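Local coordinates for protein copper-transporting ATPase (Sulfolobus solfataricus, PDB 2YJ6) that probably couples ATP hydrolysis to the transport of copper or related heavy-metal cations across the cell membrane, this chain being its soluble catalytic part, at residues E27-I32 and N197-L202. The protein carries 1 engineered substitution. Residues are numbered along the deposited sequence; the frame is centred on the assembly and turned at random.
Sequences EIDTII and NGNKVL
Asp29 reaches across to the residue just before strand 201-205, where its OD2 takes the backbone N-H of Lys200 at 2.7 Å, from above the carboxylate plane. With CG set between its own backbone N and carbonyl carbon (chi1 63°), the carboxylate is placed to offer OD2 to Lys200 and OD1 to the Thr30 hydroxyl (OG1 to OD1, 2.7 Å). Lys200 O answers by accepting two donors, Asp29 N and Thr30 N, each at 3.1 Å. An alanine at Asp29 is likely to leave the Lys200 N-H without this acceptor and the Thr30 hydroxyl free to turn.

The Thr30 N to Lys200 O bond already begins the parallel pairing, which continues with Leu202 N to Thr30 O and Ile32 N to Leu202 O. Beta-branched Thr30, Ile31, Ile32 and Val201 favour such extended backbone. Ile28, in the loop before the strand, crosses Leu202 at about a right angle, its CG2 lying 3.7 Å from Leu202 CB, and both lean on Val219. The extended chain of Ile32 (chi2 -179°) carries CD1 to Val201 CG1 at 3.8 Å, and also touches Ile191 and Leu194 of helix 184-196. Lys200 runs alongside Glu27, but its ammonium forms a salt bridge with Asp218.

The strands are neighbours within the parallel core of a mixed sheet, in the HAD-like phosphorylation (P) domain; strand 30-34 leads to Lys35 and Thr36, which bind ATP in structures of this protein. Chemically, a carboxylate and a doubly used carbonyl secure the partly exposed end, while further in single main-chain bonds continue between aliphatic side chains.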
loop_
_atom_site.group_PDB
_atom_site.type_symbol
_atom_site.label_atom_id
_atom_site.label_comp_id
_atom_site.label_asym_id
_atom_site.label_seq_id
_atom_site.Cartn_x
_atom_site.Cartn_y
_atom_site.Cartn_z
ATOM N N GLU A 27 0.547 18.930 19.769
ATOM C CA GLU A 27 -0.872 18.764 20.070
ATOM C C GLU A 27 -1.468 17.424 19.618
ATOM O O GLU A 27 -2.592 17.080 20.001
ATOM C CB GLU A 27 -1.663 19.900 19.427
ATOM C CG GLU A 27 -0.909 21.221 19.360
ATOM C CD GLU A 27 -1.573 22.220 18.417
ATOM O OE1 GLU A 27 -2.794 22.083 18.167
ATOM O OE2 GLU A 27 -0.867 23.132 17.920
ATOM N N ILE A 28 -0.723 16.675 18.806
ATOM C CA ILE A 28 -1.233 15.441 18.205
ATOM C C ILE A 28 -1.704 14.440 19.267
ATOM O O ILE A 28 -0.992 14.175 20.238
ATOM C CB ILE A 28 -0.153 14.738 17.329
ATOM C CG1 ILE A 28 0.260 15.623 16.154
ATOM C CG2 ILE A 28 -0.681 13.426 16.781
ATOM C CD1 ILE A 28 -0.849 15.845 15.157
ATOM N N ASP A 29 -2.890 13.868 19.084
ATOM C CA ASP A 29 -3.307 12.784 19.969
ATOM C C ASP A 29 -3.610 11.463 19.246
ATOM O O ASP A 29 -3.852 10.452 19.907
ATOM C CB ASP A 29 -4.509 13.205 20.812
ATOM C CG ASP A 29 -5.725 13.502 19.972
ATOM O OD1 ASP A 29 -6.369 12.532 19.523
ATOM O OD2 ASP A 29 -6.041 14.698 19.769
ATOM N N THR A 30 -3.587 11.473 17.906
ATOM C CA THR A 30 -3.946 10.291 17.107
ATOM C C THR A 30 -2.984 9.989 15.949
ATOM O O THR A 30 -2.624 10.875 15.182
ATOM C CB THR A 30 -5.380 10.402 16.545
ATOM O OG1 THR A 30 -6.307 10.600 17.619
ATOM C CG2 THR A 30 -5.767 9.141 15.795
ATOM N N ILE A 31 -2.582 8.725 15.839
ATOM C CA ILE A 31 -1.708 8.261 14.767
ATOM C C ILE A 31 -2.463 7.327 13.820
ATOM O O ILE A 31 -2.981 6.294 14.255
ATOM C CB ILE A 31 -0.555 7.424 15.317
ATOM C CG1 ILE A 31 0.039 8.066 16.579
ATOM C CG2 ILE A 31 0.489 7.189 14.225
ATOM C CD1 ILE A 31 1.052 9.164 16.295
ATOM N N ILE A 32 -2.509 7.676 12.537
ATOM C CA ILE A 32 -3.186 6.849 11.538
ATOM C C ILE A 32 -2.251 6.324 10.449
ATOM O O ILE A 32 -1.568 7.089 9.782
ATOM C CB ILE A 32 -4.333 7.592 10.860
ATOM C CG1 ILE A 32 -5.424 7.898 11.885
ATOM C CG2 ILE A 32 -4.872 6.753 9.692
ATOM C CD1 ILE A 32 -6.615 8.617 11.320
ATOM N N ASN A 197 -14.821 15.786 15.972
ATOM C CA ASN A 197 -15.075 15.569 17.389
ATOM C C ASN A 197 -13.823 15.340 18.222
ATOM O O ASN A 197 -13.648 14.285 18.831
ATOM C CB ASN A 197 -16.145 14.498 17.646
ATOM C CG ASN A 197 -16.009 13.295 16.738
ATOM O OD1 ASN A 197 -16.772 13.134 15.776
ATOM N ND2 ASN A 197 -15.047 12.434 17.045
ATOM N N GLY A 198 -12.952 16.346 18.217
ATOM C CA GLY A 198 -11.936 16.491 19.238
ATOM C C GLY A 198 -10.506 16.178 18.862
ATOM O O GLY A 198 -9.578 16.845 19.322
ATOM N N ASN A 199 -10.323 15.164 18.029
ATOM C CA ASN A 199 -9.004 14.574 17.816
ATOM C C ASN A 199 -8.055 15.386 16.938
ATOM O O ASN A 199 -8.484 16.018 15.981
ATOM C CB ASN A 199 -9.172 13.169 17.253
ATOM C CG ASN A 199 -10.033 12.296 18.142
ATOM O OD1 ASN A 199 -9.566 11.293 18.684
ATOM N ND2 ASN A 199 -11.296 12.681 18.308
ATOM N N LYS A 200 -6.768 15.375 17.284
ATOM C CA LYS A 200 -5.738 16.000 16.461
ATOM C C LYS A 200 -4.941 14.903 15.752
ATOM O O LYS A 200 -4.315 14.058 16.394
ATOM C CB LYS A 200 -4.824 16.880 17.310
ATOM C CG LYS A 200 -5.447 18.218 17.695
ATOM C CD LYS A 200 -6.039 18.885 16.471
ATOM C CE LYS A 200 -6.112 20.389 16.634
ATOM N NZ LYS A 200 -6.561 21.038 15.363
ATOM N N VAL A 201 -4.969 14.911 14.423
ATOM C CA VAL A 201 -4.577 13.721 13.672
ATOM C C VAL A 201 -3.262 13.837 12.900
ATOM O O VAL A 201 -3.109 14.691 12.029
ATOM C CB VAL A 201 -5.714 13.281 12.718
ATOM C CG1 VAL A 201 -5.280 12.101 11.859
ATOM C CG2 VAL A 201 -6.956 12.932 13.516
ATOM N N LEU A 202 -2.318 12.960 13.230
ATOM C CA LEU A 202 -1.142 12.757 12.396
ATOM C C LEU A 202 -1.292 11.485 11.525
ATOM O O LEU A 202 -1.595 10.391 12.032
ATOM C CB LEU A 202 0.123 12.705 13.242
ATOM C CG LEU A 202 1.400 12.647 12.398
ATOM C CD1 LEU A 202 2.572 13.290 13.113
ATOM C CD2 LEU A 202 1.719 11.209 11.972
#